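TcpB (Brucella melitensis, PDB 4LQC) carries a TIR domain, the flavodoxin-like alpha/beta fold of the Toll/interleukin-1 receptor family, here as a bacterial member. Local coordinates at residues K35-Y38 with D39-L43; Q75-A78 with R79-D82; P97-H100 with K101-Y104; E106-R109 with F110-L114. The protein carries 2 engineered substitutions. All blocks are in the same frame, centred on the assembly; numbering follows the deposited sequence.

Contact 1 (K35-Y38 with D39-L43)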
loop_
_atom_site.group_PDB
_atom_site.type_symbol
_atom_site.label_atom_id
_atom_site.label_comp_id
_atom_site.label_asym_id
_atom_site.label_seq_id
_atom_site.Cartn_x
_atom_site.Cartn_y
_atom_site.Cartn_z
ATOM N N LYS B 35 23.455 2.762 11.957
ATOM C CA LYS B 35 23.266 1.823 13.056
ATOM C C LYS B 35 21.774 1.680 13.394
ATOM O O LYS B 35 21.106 2.667 13.688
ATOM C CB LYS B 35 24.098 2.257 14.277
ATOM C CG LYS B 35 25.559 2.572 13.899
ATOM C CD LYS B 35 26.465 2.878 15.104
ATOM C CE LYS B 35 26.905 4.346 15.122
ATOM N NZ LYS B 35 27.427 4.834 13.796
ATOM N N ILE B 36 21.256 0.452 13.331
ATOM C CA ILE B 36 19.815 0.194 13.513
ATOM C C ILE B 36 19.528 -0.939 14.478
ATOM O O ILE B 36 20.066 -2.054 14.316
ATOM C CB ILE B 36 19.138 -0.212 12.191
ATOM C CG1 ILE B 36 19.650 0.648 11.050
ATOM C CG2 ILE B 36 17.612 -0.071 12.277
ATOM C CD1 ILE B 36 20.198 -0.175 9.975
ATOM N N PHE B 37 18.684 -0.650 15.472
ATOM C CA PHE B 37 18.122 -1.667 16.352
ATOM C C PHE B 37 16.904 -2.292 15.677
ATOM O O PHE B 37 16.070 -1.590 15.085
ATOM C CB PHE B 37 17.682 -1.060 17.695
ATOM C CG PHE B 37 18.819 -0.747 18.637
ATOM C CD1 PHE B 37 19.630 -1.757 19.118
ATOM C CD2 PHE B 37 19.051 0.553 19.059
ATOM C CE1 PHE B 37 20.660 -1.480 19.985
ATOM C CE2 PHE B 37 20.075 0.838 19.929
ATOM C CZ PHE B 37 20.882 -0.181 20.396
ATOM N N TYR B 38 16.781 -3.607 15.793
ATOM C CA TYR B 38 15.799 -4.346 15.020
ATOM C C TYR B 38 15.181 -5.486 15.823
ATOM O O TYR B 38 13.973 -5.487 16.079
ATOM C CB TYR B 38 16.508 -4.831 13.747
ATOM C CG TYR B 38 15.952 -6.003 12.984
ATOM C CD1 TYR B 38 14.600 -6.117 12.700
ATOM C CD2 TYR B 38 16.818 -6.955 12.459
ATOM C CE1 TYR B 38 14.121 -7.188 11.958
ATOM C CE2 TYR B 38 16.358 -8.010 11.731
ATOM C CZ TYR B 38 15.010 -8.131 11.473
ATOM O OH TYR B 38 14.561 -9.206 10.727
ATOM N N ASP B 39 16.014 -6.434 16.245
ATOM C CA ASP B 39 15.527 -7.663 16.882
ATOM C C ASP B 39 14.630 -7.478 18.109
ATOM O O ASP B 39 13.689 -8.254 18.294
ATOM C CB ASP B 39 16.686 -8.591 17.258
ATOM C CG ASP B 39 16.213 -9.834 17.986
ATOM O OD1 ASP B 39 15.590 -10.700 17.345
ATOM O OD2 ASP B 39 16.453 -9.949 19.199
ATOM N N ALA B 40 14.927 -6.477 18.940
ATOM C CA ALA B 40 14.197 -6.266 20.197
ATOM C C ALA B 40 12.958 -5.412 20.018
ATOM O O ALA B 40 12.262 -5.090 20.982
ATOM C CB ALA B 40 15.116 -5.649 21.272
ATOM N N TYR B 41 12.679 -5.038 18.777
ATOM C CA TYR B 41 11.564 -4.150 18.514
ATOM C C TYR B 41 10.470 -4.812 17.702
ATOM O O TYR B 41 9.696 -4.145 17.029
ATOM C CB TYR B 41 12.065 -2.849 17.881
ATOM C CG TYR B 41 12.878 -2.081 18.893
ATOM C CD1 TYR B 41 12.249 -1.309 19.862
ATOM C CD2 TYR B 41 14.260 -2.183 18.931
ATOM C CE1 TYR B 41 12.973 -0.637 20.815
ATOM C CE2 TYR B 41 14.999 -1.500 19.887
ATOM C CZ TYR B 41 14.346 -0.736 20.824
ATOM O OH TYR B 41 15.054 -0.063 21.787
ATOM N N THR B 42 10.397 -6.131 17.790
ATOM C CA THR B 42 9.258 -6.837 17.236
ATOM C C THR B 42 8.070 -6.638 18.160
ATOM O O THR B 42 8.167 -6.821 19.377
ATOM C CB THR B 42 9.531 -8.338 17.086
ATOM O OG1 THR B 42 10.631 -8.537 16.194
ATOM C CG2 THR B 42 8.316 -9.029 16.529
ATOM N N LEU B 43 6.943 -6.248 17.584
ATOM C CA LEU B 43 5.756 -5.984 18.382
ATOM C C LEU B 43 4.831 -7.178 18.297
ATOM O O LEU B 43 4.540 -7.677 17.201
ATOM C CB LEU B 43 5.052 -4.732 17.864
ATOM C CG LEU B 43 5.940 -3.496 17.996
ATOM C CD1 LEU B 43 5.546 -2.441 16.969
ATOM C CD2 LEU B 43 5.866 -2.953 19.413
#
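Tyr38 and Tyr41 are the ends of a type I beta turn that interrupts strand 36-43, an outermost strand of the parallel sheet in this TIR domain. Asp39 and Ala40 fill the two middle positions of the turn. Asp39 begins it directly after Tyr38. The Tyr38 ring leaves in another direction, its CG anti to the backbone N (chi1 158°). It packs on Val22, Gln23 and Val26 of helix 18-31, where its OH bonds to Lys18 O. Ala40 rounds the corner through its backbone. Tyr41 then closes the turn: its N gives a hydrogen bond to Tyr38 O at 3.0 Å, with an N-H...O angle of 158°. The Tyr41 side chain, its CG beside the backbone N (chi1 -67°), turns back to Phe37. CE2 of Tyr41 comes within 3.5 Å of Phe37 CB, and CD2 of the same ring is 3.8 Å from that carbon, so one ortho-meta side does the touching. The Phe37 ring itself leads off to stack on Tyr7, and the Tyr41 ring meets Phe10, both on the neighbouring strand 7-14. At Thr42 the chain returns to extended geometry, and Leu43 pairs through its backbone with His13. Lys18, whose ammonium group lies on the Tyr38 ring as a cation-pi partner, also makes a hydrogen bond from NZ to Thr42 OG1.

Contact 2 (Q75-A78 with R79-D82)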
loop_
_atom_site.group_PDB
_atom_site.type_symbol
_atom_site.label_atom_id
_atom_site.label_comp_id
_atom_site.label_asym_id
_atom_site.label_seq_id
_atom_site.Cartn_x
_atom_site.Cartn_y
_atom_site.Cartn_z
ATOM N N GLN B 75 -4.250 -4.456 17.157
ATOM C CA GLN B 75 -5.260 -3.714 17.899
ATOM C C GLN B 75 -4.650 -2.852 19.005
ATOM O O GLN B 75 -4.943 -3.052 20.186
ATOM C CB GLN B 75 -6.313 -4.667 18.484
ATOM C CG GLN B 75 -7.231 -5.326 17.441
ATOM C CD GLN B 75 -8.340 -6.169 18.082
ATOM O OE1 GLN B 75 -8.150 -6.766 19.150
ATOM N NE2 GLN B 75 -9.504 -6.210 17.436
ATOM N N TRP B 76 -3.819 -1.885 18.616
ATOM C CA TRP B 76 -3.165 -0.988 19.571
ATOM C C TRP B 76 -4.172 0.016 20.110
ATOM O O TRP B 76 -5.176 0.275 19.468
ATOM C CB TRP B 76 -2.008 -0.248 18.895
ATOM C CG TRP B 76 -0.982 -1.181 18.318
ATOM C CD1 TRP B 76 -0.778 -1.467 16.991
ATOM C CD2 TRP B 76 -0.039 -1.966 19.051
ATOM N NE1 TRP B 76 0.243 -2.381 16.858
ATOM C CE2 TRP B 76 0.713 -2.705 18.108
ATOM C CE3 TRP B 76 0.244 -2.126 20.419
ATOM C CZ2 TRP B 76 1.730 -3.588 18.489
ATOM C CZ3 TRP B 76 1.250 -2.996 20.792
ATOM C CH2 TRP B 76 1.986 -3.716 19.829
ATOM N N PRO B 77 -3.909 0.584 21.298
ATOM C CA PRO B 77 -4.854 1.591 21.786
ATOM C C PRO B 77 -4.863 2.784 20.839
ATOM O O PRO B 77 -3.842 3.049 20.213
ATOM C CB PRO B 77 -4.287 1.974 23.174
ATOM C CG PRO B 77 -3.467 0.788 23.586
ATOM C CD PRO B 77 -2.858 0.279 22.286
ATOM N N ALA B 78 -5.992 3.477 20.731
ATOM C CA ALA B 78 -6.146 4.532 19.737
ATOM C C ALA B 78 -5.204 5.688 20.010
ATOM O O ALA B 78 -4.663 6.278 19.069
ATOM C CB ALA B 78 -7.608 5.034 19.688
ATOM N N ARG B 79 -5.029 6.020 21.293
ATOM C CA ARG B 79 -4.245 7.184 21.705
ATOM C C ARG B 79 -2.759 6.977 21.524
ATOM O O ARG B 79 -1.999 7.943 21.390
ATOM C CB ARG B 79 -4.518 7.545 23.171
ATOM C CG ARG B 79 -4.385 6.408 24.181
ATOM C CD ARG B 79 -4.698 6.907 25.604
ATOM N NE ARG B 79 -4.493 5.870 26.613
ATOM C CZ ARG B 79 -4.967 5.917 27.859
ATOM N NH1 ARG B 79 -5.700 6.948 28.270
ATOM N NH2 ARG B 79 -4.711 4.918 28.693
ATOM N N GLU B 80 -2.340 5.719 21.571
ATOM C CA GLU B 80 -0.952 5.367 21.348
ATOM C C GLU B 80 -0.626 5.416 19.853
ATOM O O GLU B 80 0.515 5.676 19.479
ATOM C CB GLU B 80 -0.648 4.000 21.966
ATOM C CG GLU B 80 -0.704 4.020 23.516
ATOM C CD GLU B 80 -0.108 2.776 24.170
ATOM O OE1 GLU B 80 -0.533 2.449 25.289
ATOM O OE2 GLU B 80 0.778 2.116 23.564
ATOM N N LEU B 81 -1.628 5.183 19.006
ATOM C CA LEU B 81 -1.455 5.372 17.554
ATOM C C LEU B 81 -1.379 6.859 17.236
ATOM O O LEU B 81 -0.467 7.327 16.546
ATOM C CB LEU B 81 -2.612 4.757 16.759
ATOM C CG LEU B 81 -2.696 3.235 16.668
ATOM C CD1 LEU B 81 -3.834 2.858 15.740
ATOM C CD2 LEU B 81 -1.376 2.633 16.165
ATOM N N ASP B 82 -2.357 7.598 17.754
ATOM C CA ASP B 82 -2.380 9.040 17.614
ATOM C C ASP B 82 -1.114 9.664 18.185
ATOM O O ASP B 82 -0.672 10.709 17.696
ATOM C CB ASP B 82 -3.604 9.624 18.314
ATOM C CG ASP B 82 -4.901 9.164 17.694
ATOM O OD1 ASP B 82 -4.867 8.590 16.575
ATOM O OD2 ASP B 82 -5.964 9.392 18.314
#
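Pro77 and Ala78 turn their carbonyl oxygens toward the amides of the first turn of helix 78-83, and the straight bond among them runs from Asp82 N to Ala78 O (3.0 Å, 174°). The Pro77 carbonyl, at the N-cap position, is held more loosely: Leu81 N approaches it at 3.3 Å and Glu80 N a little farther off, both weak bonds. The pyrrolidine ring of Pro77 lies against the Glu80 side chain, its CG 3.9 Å from Glu80 CD, with the two groups set aslant. With CG beside the backbone N (chi1 -68°) and the chain extended beyond it, Glu80 runs along the proline ring, and its carboxylate continues to Arg50, where OE2 bonds to the backbone N. On the inner flank Leu81 turns its branch back toward Trp76 and Pro77. Its CD2 is 4.0 Å from Trp76 CB, and its CG sits 3.7 Å from Pro77 O. Beyond these residues Leu81 is packed by Leu49, Phe71 and Phe72. The carboxyl carbon of Asp82 faces the carbonyl oxygen of Ala78, CG 3.2 Å from Ala78 O, with no bond between the oxygens, while OD1 is engaged by Ser111 OG. The arrangement is a helix N-terminus with a proline N-cap, placed in the long connection between parallel strands 60-68 and 95-100 of the TIR fold.

Contact 3 (P97-H100 with K101-Y104)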
loop_
_atom_site.group_PDB
_atom_site.type_symbol
_atom_site.label_atom_id
_atom_site.label_comp_id
_atom_site.label_asym_id
_atom_site.label_seq_id
_atom_site.Cartn_x
_atom_site.Cartn_y
_atom_site.Cartn_z
ATOM N N PRO B 97 6.925 7.043 10.457
ATOM C CA PRO B 97 6.098 5.941 9.969
ATOM C C PRO B 97 6.483 5.589 8.553
ATOM O O PRO B 97 6.860 6.475 7.778
ATOM C CB PRO B 97 4.694 6.555 9.931
ATOM C CG PRO B 97 4.759 7.719 10.876
ATOM C CD PRO B 97 6.132 8.259 10.697
ATOM N N ILE B 98 6.380 4.312 8.213
ATOM C CA ILE B 98 6.431 3.907 6.816
ATOM C C ILE B 98 5.196 3.091 6.519
ATOM O O ILE B 98 4.943 2.076 7.192
ATOM C CB ILE B 98 7.653 3.049 6.516
ATOM C CG1 ILE B 98 8.923 3.867 6.730
ATOM C CG2 ILE B 98 7.602 2.567 5.068
ATOM C CD1 ILE B 98 10.173 3.020 6.705
ATOM N N TRP B 99 4.423 3.539 5.530
ATOM C CA TRP B 99 3.208 2.841 5.124
ATOM C C TRP B 99 3.618 1.665 4.266
ATOM O O TRP B 99 4.352 1.834 3.288
ATOM C CB TRP B 99 2.305 3.760 4.307
ATOM C CG TRP B 99 1.657 4.885 5.076
ATOM C CD1 TRP B 99 2.190 5.597 6.124
ATOM C CD2 TRP B 99 0.337 5.408 4.868
ATOM N NE1 TRP B 99 1.280 6.534 6.565
ATOM C CE2 TRP B 99 0.137 6.435 5.814
ATOM C CE3 TRP B 99 -0.692 5.108 3.971
ATOM C CZ2 TRP B 99 -1.052 7.174 5.878
ATOM C CZ3 TRP B 99 -1.875 5.837 4.041
ATOM C CH2 TRP B 99 -2.046 6.855 4.986
ATOM N N HIS B 100 3.162 0.468 4.615
ATOM C CA HIS B 100 3.523 -0.719 3.829
ATOM C C HIS B 100 2.321 -1.625 3.550
ATOM O O HIS B 100 1.775 -2.264 4.449
ATOM C CB HIS B 100 4.660 -1.483 4.521
ATOM C CG HIS B 100 5.217 -2.620 3.724
ATOM N ND1 HIS B 100 5.715 -2.466 2.445
ATOM C CD2 HIS B 100 5.369 -3.931 4.032
ATOM C CE1 HIS B 100 6.135 -3.636 1.996
ATOM N NE2 HIS B 100 5.942 -4.541 2.942
ATOM N N LYS B 101 1.906 -1.660 2.292
ATOM C CA LYS B 101 0.789 -2.500 1.866
ATOM C C LYS B 101 -0.504 -2.215 2.641
ATOM O O LYS B 101 -1.283 -3.127 2.935
ATOM C CB LYS B 101 1.190 -3.988 1.895
ATOM C CG LYS B 101 2.328 -4.305 0.894
ATOM C CD LYS B 101 3.050 -5.644 1.135
ATOM C CE LYS B 101 2.167 -6.857 0.819
ATOM N NZ LYS B 101 1.554 -6.804 -0.542
ATOM N N VAL B 102 -0.719 -0.942 2.974
ATOM C CA VAL B 102 -2.007 -0.497 3.512
ATOM C C VAL B 102 -2.647 0.523 2.588
ATOM O O VAL B 102 -1.973 1.156 1.774
ATOM C CB VAL B 102 -1.881 0.175 4.893
ATOM C CG1 VAL B 102 -1.671 -0.862 5.973
ATOM C CG2 VAL B 102 -0.757 1.188 4.881
ATOM N N SER B 103 -3.952 0.693 2.723
ATOM C CA SER B 103 -4.633 1.773 2.035
ATOM C C SER B 103 -4.831 2.956 2.999
ATOM O O SER B 103 -4.715 2.812 4.231
ATOM C CB SER B 103 -5.982 1.288 1.541
ATOM O OG SER B 103 -6.788 0.940 2.647
ATOM N N TYR B 104 -5.126 4.123 2.436
ATOM C CA TYR B 104 -5.458 5.271 3.255
ATOM C C TYR B 104 -6.646 4.970 4.171
ATOM O O TYR B 104 -6.618 5.288 5.367
ATOM C CB TYR B 104 -5.738 6.489 2.378
ATOM C CG TYR B 104 -6.296 7.660 3.145
ATOM C CD1 TYR B 104 -7.663 7.754 3.426
ATOM C CD2 TYR B 104 -5.463 8.672 3.591
ATOM C CE1 TYR B 104 -8.170 8.812 4.144
ATOM C CE2 TYR B 104 -5.966 9.738 4.308
ATOM C CZ TYR B 104 -7.317 9.807 4.576
ATOM O OH TYR B 104 -7.812 10.874 5.284
#
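Trp99 and His100 lean on Val102, Tyr104 and Lys101 in a buried, largely apolar contact at the C-terminal end of strand 95-100, where the chain leaves the sheet for helix 104-108. The Trp99 indole carries one half. Its CE3 is 4.0 Å from Val102 CG2, the two side chains nearly perpendicular. At the edge of the indole CZ3 comes within 3.7 Å of Tyr104 CA, close to the ring plane. The phenol of Tyr104 runs alongside the indole in the same direction, CD2 lying 4.1 Å from Trp99 CH2. Between these partners the chain bends at Lys101, which takes left-handed helical backbone angles (phi 57°). This is the exit from an interior parallel strand, the beta-to-alpha passage of the flavodoxin-like TIR fold, and Ser103 N-caps the helix that follows, its OG bonding to Glu106 N. The second half of the contact is a CH-pi interaction. Lys101 lays its aliphatic chain over one face of the His100 imidazole, CD being 3.9 Å from the ring centroid and displaced toward the NE2 side of the rim. His100 is fixed by ND1, which bonds to Thr122 OG1, and its ring also stacks on Phe21. Past CD the lysine bends (chi3 70°), carrying NZ away from the imidazole. There NZ forms salt bridges with Glu106 OE1 and Glu69 OE2 of the second subunit, which makes this turn part of the dimer interface.

Contact 4 (E106-R109 with F110-L114)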
loop_
_atom_site.group_PDB
_atom_site.type_symbol
_atom_site.label_atom_id
_atom_site.label_comp_id
_atom_site.label_asym_id
_atom_site.label_seq_id
_atom_site.Cartn_x
_atom_site.Cartn_y
_atom_site.Cartn_z
ATOM N N GLU B 106 -7.706 2.242 5.293
ATOM C CA GLU B 106 -7.385 1.234 6.280
ATOM C C GLU B 106 -6.668 1.888 7.460
ATOM O O GLU B 106 -6.869 1.493 8.616
ATOM C CB GLU B 106 -6.518 0.173 5.630
ATOM C CG GLU B 106 -6.122 -0.950 6.509
ATOM C CD GLU B 106 -5.302 -1.973 5.757
ATOM O OE1 GLU B 106 -4.982 -1.730 4.571
ATOM O OE2 GLU B 106 -4.980 -3.026 6.353
ATOM N N VAL B 107 -5.851 2.902 7.177
ATOM C CA VAL B 107 -5.105 3.578 8.231
ATOM C C VAL B 107 -6.012 4.548 8.992
ATOM O O VAL B 107 -5.907 4.686 10.223
ATOM C CB VAL B 107 -3.873 4.323 7.664
ATOM C CG1 VAL B 107 -3.183 5.134 8.758
ATOM C CG2 VAL B 107 -2.885 3.325 7.014
ATOM N N ARG B 108 -6.907 5.212 8.263
ATOM C CA ARG B 108 -7.849 6.144 8.884
ATOM C C ARG B 108 -8.822 5.400 9.784
ATOM O O ARG B 108 -9.301 5.940 10.763
ATOM C CB ARG B 108 -8.625 6.954 7.835
ATOM C CG ARG B 108 -9.598 7.934 8.462
ATOM C CD ARG B 108 -10.307 8.769 7.452
ATOM N NE ARG B 108 -11.215 7.973 6.631
ATOM C CZ ARG B 108 -12.478 7.704 6.962
ATOM N NH1 ARG B 108 -12.972 8.166 8.113
ATOM N NH2 ARG B 108 -13.244 6.976 6.141
ATOM N N ARG B 109 -9.102 4.146 9.456
ATOM C CA ARG B 109 -9.956 3.325 10.305
ATOM C C ARG B 109 -9.331 3.131 11.680
ATOM O O ARG B 109 -10.045 2.950 12.655
ATOM C CB ARG B 109 -10.206 1.956 9.680
ATOM C CG ARG B 109 -11.482 1.275 10.164
ATOM C CD ARG B 109 -11.749 -0.034 9.403
ATOM N NE ARG B 109 -11.233 0.012 8.033
ATOM C CZ ARG B 109 -11.970 0.204 6.942
ATOM N NH1 ARG B 109 -13.293 0.355 7.031
ATOM N NH2 ARG B 109 -11.377 0.220 5.752
ATOM N N PHE B 110 -8.004 3.159 11.764
ATOM C CA PHE B 110 -7.331 3.000 13.058
ATOM C C PHE B 110 -6.916 4.342 13.673
ATOM O O PHE B 110 -6.977 4.523 14.896
ATOM C CB PHE B 110 -6.135 2.055 12.933
ATOM C CG PHE B 110 -6.524 0.636 12.647
ATOM C CD1 PHE B 110 -6.926 -0.204 13.669
ATOM C CD2 PHE B 110 -6.510 0.141 11.359
ATOM C CE1 PHE B 110 -7.299 -1.514 13.418
ATOM C CE2 PHE B 110 -6.877 -1.179 11.099
ATOM C CZ PHE B 110 -7.273 -2.007 12.135
ATOM N N SER B 111 -6.490 5.282 12.829
ATOM C CA SER B 111 -6.086 6.603 13.311
ATOM C C SER B 111 -6.079 7.644 12.211
ATOM O O SER B 111 -5.170 7.653 11.380
ATOM C CB SER B 111 -4.693 6.556 13.930
ATOM O OG SER B 111 -4.158 7.868 14.000
ATOM N N PRO B 112 -7.094 8.529 12.212
ATOM C CA PRO B 112 -7.182 9.647 11.271
ATOM C C PRO B 112 -5.948 10.541 11.294
ATOM O O PRO B 112 -5.516 10.986 10.234
ATOM C CB PRO B 112 -8.429 10.399 11.759
ATOM C CG PRO B 112 -9.310 9.316 12.257
ATOM C CD PRO B 112 -8.368 8.333 12.934
ATOM N N SER B 113 -5.382 10.799 12.469
ATOM C CA SER B 113 -4.182 11.637 12.552
ATOM C C SER B 113 -2.974 10.988 11.868
ATOM O O SER B 113 -2.197 11.653 11.180
ATOM C CB SER B 113 -3.864 11.978 14.004
ATOM O OG SER B 113 -4.126 10.865 14.834
ATOM N N LEU B 114 -2.829 9.682 12.042
ATOM C CA LEU B 114 -1.771 8.946 11.366
ATOM C C LEU B 114 -2.005 8.928 9.845
ATOM O O LEU B 114 -1.060 8.961 9.061
ATOM C CB LEU B 114 -1.742 7.525 11.912
ATOM C CG LEU B 114 -0.425 6.774 11.952
ATOM C CD1 LEU B 114 0.714 7.676 12.400
ATOM C CD2 LEU B 114 -0.594 5.625 12.915
#
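Val107 and the pair Phe110-Ser111 are joined by the backbone bonds that close helix 104-108. Val107 O accepts twice: from Ser111 N at 2.7 Å, almost straight on along the C=O axis, and from Phe110 N at 3.0 Å, which arrives well above the carbonyl plane. The next carbonyl, Arg108 O, meets a proline in place of an amide donor, and Pro112 CD lies 3.4 Å from it. A second polar group opens the following helix, 112-116. Ser111 is its N-cap, and its OG accepts from Leu114 N at 3.0 Å (161°), while the same OG is bonded to Asp82 OD1 on helix 78-83. The aromatic contribution comes from Phe110. Glu106 O sits at the edge of its ring, near the ring plane and 3.1 Å from CD2, so the C-H edge, probably slightly positive, meets the oxygen rather than a face. The ring also stacks on Phe72 of helix 69-72. Apolar packing fills the rest. Arg108 crosses Pro112 at about a right angle, with the two CG atoms 4.0 Å apart. On the buried side Val107 CG1 reaches Leu114 CB at 4.2 Å. Two short helices thus follow each other with little chain between them: the proline, lacking an N-H, offers Arg108 O no amide bond where the first helix stops, and the serine oxygen takes up an amide at the start of the second, probably while giving its own proton to the aspartate.

Overall arrangement
Contact 4 is on the same side of the chain's centre as contacts 2 and 3, which are about 16 Å apart, centre to centre, and do not touch; contact 1 lies farther off on the edge strand. The centre of contact 4 is about 10 Å from each of theirs. Asp82 OD1 of helix 78-83 meets the N-cap Ser111 OG at 2.8 Å. Toward contact 3 the join is apolar, with Val102 CG2 3.7 Å from Val107 CG2. Contact 1 touches contact 2 where Leu43 CB comes within 3.6 Å of Trp76 CZ2. It shares the parallel sheet with contact 3, their centres about 19 Å apart across the chain's centre.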